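Local coordinates for type IV secretion protein Dot (PDB 6KS5), which is a Legionella pneumophila deubiquitinase, Ceg23, that regulates the association of polyubiquitin chains with the phagosome holding the bacterium, at residues Pro182-Lys185 with Tyr186-Gly189; Glu204-Thr207 with Leu208-His212; Val218-Ser221 with Tyr222-Met226. One frame throughout, in Å; residues are numbered along the deposited sequence.

Contact 1 (Pro182-Lys185 with Tyr186-Gly189); sequences PFEK and YFVG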
loop_
_atom_site.group_PDB
_atom_site.type_symbol
_atom_site.label_atom_id
_atom_site.label_comp_id
_atom_site.label_asym_id
_atom_site.label_seq_id
_atom_site.Cartn_x
_atom_site.Cartn_y
_atom_site.Cartn_z
ATOM N N PRO A 182 -2.716 29.432 0.625
ATOM C CA PRO A 182 -1.360 28.922 0.892
ATOM C C PRO A 182 -0.649 28.450 -0.357
ATOM O O PRO A 182 0.587 28.462 -0.393
ATOM C CB PRO A 182 -1.597 27.759 1.867
ATOM C CG PRO A 182 -3.014 27.892 2.321
ATOM C CD PRO A 182 -3.728 28.507 1.166
ATOM N N PHE A 183 -1.389 28.036 -1.383
ATOM C CA PHE A 183 -0.786 27.487 -2.590
ATOM C C PHE A 183 -0.545 28.526 -3.673
ATOM O O PHE A 183 0.026 28.190 -4.713
ATOM C CB PHE A 183 -1.657 26.368 -3.168
ATOM C CG PHE A 183 -2.268 25.469 -2.137
ATOM C CD1 PHE A 183 -1.492 24.544 -1.456
ATOM C CD2 PHE A 183 -3.628 25.521 -1.875
ATOM C CE1 PHE A 183 -2.057 23.703 -0.519
ATOM C CE2 PHE A 183 -4.200 24.679 -0.941
ATOM C CZ PHE A 183 -3.412 23.771 -0.261
ATOM N N GLU A 184 -0.962 29.773 -3.467
ATOM C CA GLU A 184 -0.788 30.765 -4.518
ATOM C C GLU A 184 0.676 31.136 -4.726
ATOM O O GLU A 184 1.023 31.673 -5.783
ATOM C CB GLU A 184 -1.638 31.997 -4.205
ATOM C CG GLU A 184 -1.810 32.969 -5.365
ATOM C CD GLU A 184 -2.198 32.301 -6.680
ATOM O OE1 GLU A 184 -2.886 31.253 -6.664
ATOM O OE2 GLU A 184 -1.809 32.845 -7.739
ATOM N N LYS A 185 1.544 30.833 -3.758
ATOM C CA LYS A 185 2.973 31.078 -3.929
ATOM C C LYS A 185 3.525 30.318 -5.130
ATOM O O LYS A 185 4.361 30.842 -5.876
ATOM C CB LYS A 185 3.726 30.690 -2.655
ATOM C CG LYS A 185 3.247 29.378 -2.026
ATOM C CD LYS A 185 3.951 29.083 -0.703
ATOM C CE LYS A 185 5.387 28.619 -0.928
ATOM N NZ LYS A 185 5.946 27.899 0.259
ATOM N N TYR A 186 3.066 29.078 -5.335
ATOM C CA TYR A 186 3.559 28.257 -6.437
ATOM C C TYR A 186 3.009 28.682 -7.793
ATOM O O TYR A 186 3.453 28.141 -8.812
ATOM C CB TYR A 186 3.218 26.779 -6.208
ATOM C CG TYR A 186 3.370 26.282 -4.786
ATOM C CD1 TYR A 186 4.623 26.164 -4.201
ATOM C CD2 TYR A 186 2.260 25.902 -4.040
ATOM C CE1 TYR A 186 4.768 25.702 -2.904
ATOM C CE2 TYR A 186 2.395 25.436 -2.744
ATOM C CZ TYR A 186 3.651 25.340 -2.181
ATOM O OH TYR A 186 3.795 24.882 -0.892
ATOM N N PHE A 187 2.063 29.621 -7.835
ATOM C CA PHE A 187 1.369 29.985 -9.065
ATOM C C PHE A 187 1.754 31.352 -9.615
ATOM O O PHE A 187 1.826 31.516 -10.834
ATOM C CB PHE A 187 -0.147 29.931 -8.843
ATOM C CG PHE A 187 -0.719 28.541 -8.919
ATOM C CD1 PHE A 187 -0.870 27.906 -10.143
ATOM C CD2 PHE A 187 -1.101 27.867 -7.769
ATOM C CE1 PHE A 187 -1.392 26.624 -10.220
ATOM C CE2 PHE A 187 -1.625 26.589 -7.843
ATOM C CZ PHE A 187 -1.768 25.968 -9.070
ATOM N N VAL A 188 1.994 32.346 -8.771
ATOM C CA VAL A 188 2.500 33.620 -9.271
ATOM C C VAL A 188 3.983 33.471 -9.594
ATOM O O VAL A 188 4.702 32.682 -8.964
ATOM C CB VAL A 188 2.245 34.761 -8.265
ATOM C CG1 VAL A 188 0.747 35.012 -8.105
ATOM C CG2 VAL A 188 2.879 34.429 -6.931
ATOM N N GLY A 189 4.449 34.226 -10.586
ATOM C CA GLY A 189 5.817 34.064 -11.068
ATOM C C GLY A 189 6.095 32.691 -11.642
ATOM O O GLY A 189 7.222 32.187 -11.537
#
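The loop joining helix 162-173 to helix 193-214 folds into an irregular turn, in which F183, E184 and K185 meet Y186, F187 and V188: two i to i+3 bonds, F183 to Y186 and E184 to F187, are closed by an i to i+4 bond from E184 to V188. The turn illustrates how side chains are laid against a short set of main-chain bonds. The carbonyl oxygen of E184 takes two amides: V188 N at 3.2 Å, arriving almost in line with the C=O, and F187 N at 3.1 Å, which sits well above the carbonyl plane. One residue earlier, F183 O accepts Y186 N and also lies at the edge of the F187 ring, 3.3 Å from CD2.

The K185 chain and the Y186 ring run alongside each other in the same direction. K185 CG sits 3.9 Å from the ring centroid, only 2° off the normal, a CH-pi contact over the middle of one face. With chi1 at 42°, the lysine chain starts out over that face; CD stays over it, and CE passes beyond the rim, 3.6 Å from Y186 CE1. F183 CB rests 4.0 Å from CD2 of the same ring. The Y186 hydroxyl has its hydrogen bond elsewhere, with E204, and the ring packs on N199 and A203, also of helix 193-214.

The E184 side chain sets out away from 186-189, and a bend at chi2 (48°) returns its carboxylate across F187 CB, nearly parallel to the F187 ring plane. OE1 makes a long, weak ion pair with R171 of helix 162-173, and E184 OE2 touches V188 CG1 at 3.4 Å.

Contact 2 (Glu204-Thr207 with Leu208-His212); sequences EGYT and LYCQH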
loop_
_atom_site.group_PDB
_atom_site.type_symbol
_atom_site.label_atom_id
_atom_site.label_comp_id
_atom_site.label_asym_id
_atom_site.label_seq_id
_atom_site.Cartn_x
_atom_site.Cartn_y
_atom_site.Cartn_z
ATOM N N GLU A 204 6.024 20.606 -0.615
ATOM C CA GLU A 204 5.256 19.819 0.340
ATOM C C GLU A 204 4.386 18.736 -0.277
ATOM O O GLU A 204 3.801 17.958 0.480
ATOM C CB GLU A 204 4.372 20.740 1.195
ATOM C CG GLU A 204 3.649 21.816 0.407
ATOM C CD GLU A 204 2.516 22.438 1.195
ATOM O OE1 GLU A 204 1.804 21.683 1.897
ATOM O OE2 GLU A 204 2.340 23.677 1.115
ATOM N N GLY A 205 4.270 18.651 -1.603
ATOM C CA GLY A 205 3.379 17.664 -2.194
ATOM C C GLY A 205 3.882 16.240 -2.039
ATOM O O GLY A 205 3.113 15.334 -1.702
ATOM N N TYR A 206 5.178 16.025 -2.276
ATOM C CA TYR A 206 5.752 14.686 -2.190
ATOM C C TYR A 206 5.662 14.128 -0.777
ATOM O O TYR A 206 5.302 12.959 -0.592
ATOM C CB TYR A 206 7.209 14.710 -2.653
ATOM C CG TYR A 206 7.877 13.351 -2.719
ATOM C CD1 TYR A 206 7.332 12.328 -3.480
ATOM C CD2 TYR A 206 9.062 13.097 -2.039
ATOM C CE1 TYR A 206 7.938 11.093 -3.555
ATOM C CE2 TYR A 206 9.677 11.859 -2.111
ATOM C CZ TYR A 206 9.106 10.863 -2.878
ATOM O OH TYR A 206 9.693 9.622 -2.971
ATOM N N THR A 207 5.986 14.940 0.235
ATOM C CA THR A 207 5.961 14.420 1.598
ATOM C C THR A 207 4.533 14.132 2.045
ATOM O O THR A 207 4.281 13.112 2.694
ATOM C CB THR A 207 6.660 15.381 2.567
ATOM O OG1 THR A 207 5.795 16.475 2.890
ATOM C CG2 THR A 207 7.959 15.914 1.966
ATOM N N LEU A 208 3.582 14.999 1.681
ATOM C CA LEU A 208 2.174 14.725 1.966
ATOM C C LEU A 208 1.744 13.392 1.371
ATOM O O LEU A 208 0.962 12.644 1.974
ATOM C CB LEU A 208 1.299 15.841 1.403
ATOM C CG LEU A 208 1.125 17.138 2.178
ATOM C CD1 LEU A 208 0.405 18.128 1.295
ATOM C CD2 LEU A 208 0.351 16.893 3.457
ATOM N N TYR A 209 2.251 13.082 0.181
ATOM C CA TYR A 209 1.945 11.814 -0.461
ATOM C C TYR A 209 2.486 10.648 0.350
ATOM O O TYR A 209 1.784 9.650 0.562
ATOM C CB TYR A 209 2.531 11.829 -1.864
ATOM C CG TYR A 209 2.268 10.611 -2.706
ATOM C CD1 TYR A 209 0.980 10.144 -2.921
ATOM C CD2 TYR A 209 3.316 9.951 -3.323
ATOM C CE1 TYR A 209 0.754 9.042 -3.719
ATOM C CE2 TYR A 209 3.101 8.858 -4.115
ATOM C CZ TYR A 209 1.824 8.406 -4.314
ATOM O OH TYR A 209 1.635 7.301 -5.115
ATOM N N CYS A 210 3.723 10.763 0.834
ATOM C CA CYS A 210 4.273 9.656 1.597
ATOM C C CYS A 210 3.555 9.518 2.937
ATOM O O CYS A 210 3.385 8.407 3.443
ATOM C CB CYS A 210 5.780 9.858 1.750
ATOM S SG CYS A 210 6.576 10.016 0.151
ATOM N N GLN A 211 3.070 10.618 3.500
ATOM C CA GLN A 211 2.344 10.527 4.765
ATOM C C GLN A 211 0.981 9.864 4.594
ATOM O O GLN A 211 0.458 9.265 5.541
ATOM C CB GLN A 211 2.199 11.922 5.372
ATOM C CG GLN A 211 3.538 12.552 5.669
ATOM C CD GLN A 211 3.430 13.830 6.475
ATOM O OE1 GLN A 211 2.727 14.774 6.095
ATOM N NE2 GLN A 211 4.142 13.877 7.591
ATOM N N HIS A 212 0.399 9.942 3.398
ATOM C CA HIS A 212 -0.914 9.358 3.167
ATOM C C HIS A 212 -0.841 7.877 2.842
ATOM O O HIS A 212 -1.746 7.129 3.224
ATOM C CB HIS A 212 -1.633 10.100 2.038
ATOM C CG HIS A 212 -3.075 9.730 1.893
ATOM N ND1 HIS A 212 -3.963 9.788 2.943
ATOM C CD2 HIS A 212 -3.784 9.304 0.822
ATOM C CE1 HIS A 212 -5.160 9.415 2.525
ATOM N NE2 HIS A 212 -5.079 9.116 1.242
#
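Within helix 193-214, Y206 and C210 form a sulfur-aromatic contact one helical turn apart, a local example of i to i+4 packing laid over regular backbone bonding. C210 SG stands over the centre of one ring face, 4.1 Å from the Y206 centroid and 13° off the normal. The tyrosine ring reaches this place because its CG is anti to the backbone N (chi1 -175°), which carries it along the helix beside the cysteine.

The main chain is satisfied in the usual helical way. Four i to i+4 bonds link the carbonyls of 204-207 to the amides of 208-211, each acceptor meeting the donor one turn on; in the last of them Q211 N lies 2.9 Å from T207 O. E204 O has a second, weak donor in the T207 hydroxyl, whose OG1 lies 3.5 Å away.

Polar ends find partners beyond this turn: E204 OE2 has the Y186 hydroxyl, and Y206 OH makes a weak bond to L113 O. The Y206 ring also meets W201, their planes inclined at about 55°. E204 and L208 run side by side, with E204 OE1 3.9 Å from L208 CD1.

Contact 3 (Val218-Ser221 with Tyr222-Met226); sequences VKLS and YIEIM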
loop_
_atom_site.group_PDB
_atom_site.type_symbol
_atom_site.label_atom_id
_atom_site.label_comp_id
_atom_site.label_asym_id
_atom_site.label_seq_id
_atom_site.Cartn_x
_atom_site.Cartn_y
_atom_site.Cartn_z
ATOM N N VAL A 218 -5.762 3.175 3.692
ATOM C CA VAL A 218 -5.471 3.787 2.397
ATOM C C VAL A 218 -5.023 2.686 1.446
ATOM O O VAL A 218 -4.012 2.017 1.694
ATOM C CB VAL A 218 -4.396 4.880 2.520
ATOM C CG1 VAL A 218 -3.823 5.237 1.150
ATOM C CG2 VAL A 218 -4.955 6.123 3.199
ATOM N N LYS A 219 -5.762 2.489 0.358
ATOM C CA LYS A 219 -5.486 1.363 -0.523
ATOM C C LYS A 219 -4.605 1.753 -1.703
ATOM O O LYS A 219 -4.655 2.875 -2.211
ATOM C CB LYS A 219 -6.771 0.716 -1.044
ATOM C CG LYS A 219 -7.211 -0.486 -0.220
ATOM C CD LYS A 219 -6.072 -1.496 0.100
ATOM C CE LYS A 219 -5.214 -1.954 -1.100
ATOM N NZ LYS A 219 -3.870 -2.495 -0.682
ATOM N N LEU A 220 -3.817 0.780 -2.146
ATOM C CA LEU A 220 -2.767 0.972 -3.129
ATOM C C LEU A 220 -3.198 0.435 -4.486
ATOM O O LEU A 220 -3.819 -0.630 -4.583
ATOM C CB LEU A 220 -1.494 0.258 -2.679
ATOM C CG LEU A 220 -0.319 1.094 -2.179
ATOM C CD1 LEU A 220 -0.714 1.876 -0.939
ATOM C CD2 LEU A 220 0.864 0.181 -1.886
ATOM N N SER A 221 -2.864 1.184 -5.529
ATOM C CA SER A 221 -2.993 0.757 -6.908
ATOM C C SER A 221 -1.613 0.372 -7.431
ATOM O O SER A 221 -0.603 0.505 -6.737
ATOM C CB SER A 221 -3.610 1.873 -7.748
ATOM O OG SER A 221 -2.768 3.011 -7.729
ATOM N N TYR A 222 -1.562 -0.082 -8.684
ATOM C CA TYR A 222 -0.288 -0.513 -9.249
ATOM C C TYR A 222 0.683 0.643 -9.464
ATOM O O TYR A 222 1.869 0.386 -9.705
ATOM C CB TYR A 222 -0.520 -1.264 -10.563
ATOM C CG TYR A 222 -1.287 -0.479 -11.591
ATOM C CD1 TYR A 222 -2.676 -0.480 -11.602
ATOM C CD2 TYR A 222 -0.624 0.263 -12.558
ATOM C CE1 TYR A 222 -3.385 0.244 -12.546
ATOM C CE2 TYR A 222 -1.323 0.988 -13.507
ATOM C CZ TYR A 222 -2.704 0.973 -13.498
ATOM O OH TYR A 222 -3.404 1.696 -14.441
ATOM N N ILE A 223 0.213 1.891 -9.363
ATOM C CA ILE A 223 1.091 3.056 -9.487
ATOM C C ILE A 223 2.069 3.111 -8.320
ATOM O O ILE A 223 3.292 3.080 -8.504
ATOM C CB ILE A 223 0.260 4.351 -9.562
ATOM C CG1 ILE A 223 -0.547 4.407 -10.858
ATOM C CG2 ILE A 223 1.155 5.581 -9.395
ATOM C CD1 ILE A 223 0.206 4.992 -12.005
ATOM N N GLU A 224 1.537 3.202 -7.098
ATOM C CA GLU A 224 2.387 3.275 -5.913
ATOM C C GLU A 224 3.265 2.040 -5.789
ATOM O O GLU A 224 4.438 2.132 -5.409
ATOM C CB GLU A 224 1.530 3.439 -4.656
ATOM C CG GLU A 224 0.542 4.606 -4.697
ATOM C CD GLU A 224 -0.834 4.243 -5.237
ATOM O OE1 GLU A 224 -1.691 5.146 -5.318
ATOM O OE2 GLU A 224 -1.073 3.065 -5.567
ATOM N N ILE A 225 2.721 0.873 -6.130
ATOM C CA ILE A 225 3.447 -0.375 -5.938
ATOM C C ILE A 225 4.685 -0.411 -6.827
ATOM O O ILE A 225 5.766 -0.823 -6.392
ATOM C CB ILE A 225 2.502 -1.564 -6.199
ATOM C CG1 ILE A 225 1.478 -1.684 -5.071
ATOM C CG2 ILE A 225 3.288 -2.850 -6.386
ATOM C CD1 ILE A 225 0.332 -2.619 -5.389
ATOM N N MET A 226 4.556 0.040 -8.077
ATOM C CA MET A 226 5.703 0.012 -8.978
ATOM C C MET A 226 6.841 0.885 -8.453
ATOM O O MET A 226 7.997 0.443 -8.414
ATOM C CB MET A 226 5.279 0.437 -10.385
ATOM C CG MET A 226 4.608 -0.678 -11.186
ATOM S SD MET A 226 5.682 -2.108 -11.472
ATOM C CE MET A 226 4.977 -3.305 -10.344
#
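An N-terminal helix cap begins helix 222-231: S221 occupies the N-cap position and pairs with E224, three residues on, through the backbone-to-carboxylate half of a capping box. Only this half is made, for S221 OG does not bond to E224 N. The approach to the cap is extended. V218 and K219 lead up to it, V218 against H212 of helix 193-214 and K219 NZ bonded to D27 O.

L220 comes next and gives the cap an apolar flank. Its CG lies 3.9 Å from E224 CB, and its CD2 meets I225 CG1 at 3.7 Å, the two side chains passing each other at a slant. Helix 29-40 continues this apolar patch, with F31 on L220 and F30 on I225.

S221 carries the polar part. Its backbone N-H reaches E224 OE2 over 2.6 Å, on the syn side of the carboxylate and 21° out of its plane. The glutamate is turned back for this: chi1 of -53° and a bend at chi2 bring the acid over the start of its own helix, a place where the amide ends would probably favour its negative charge. The S221 hydroxyl is hydrogen-bonded to E153 O, and its OG also lies 2.7 Å from E224 OE2. I223 CB packs 3.8 Å from that same OG.

The serine carbonyl starts the helical bonding, though weakly: I225 N is 3.4 Å from S221 O. I225 CG1 lies alongside the same oxygen, also 3.4 Å from S221 O.

How the contacts relate
The three contacts follow one another along the chain and step inward, from contact 1, about 31 Å from the chain centre, to contact 3, about 5 Å from it. Contacts 1 and 2, with centres about 18 Å apart, are joined by the bond of Y186 OH to E204 OE2 at 2.8 Å, tying the preceding loop to the middle of helix 193-214. Contacts 2 and 3 lie closer, about 14 Å between centres: Y209 packs against E224, and H212 O comes 3.4 Å from V218 CG2. Contacts 1 and 3 do not touch, their nearest atoms being about 18 Å apart; helix 193-214, which carries contact 2, touches both.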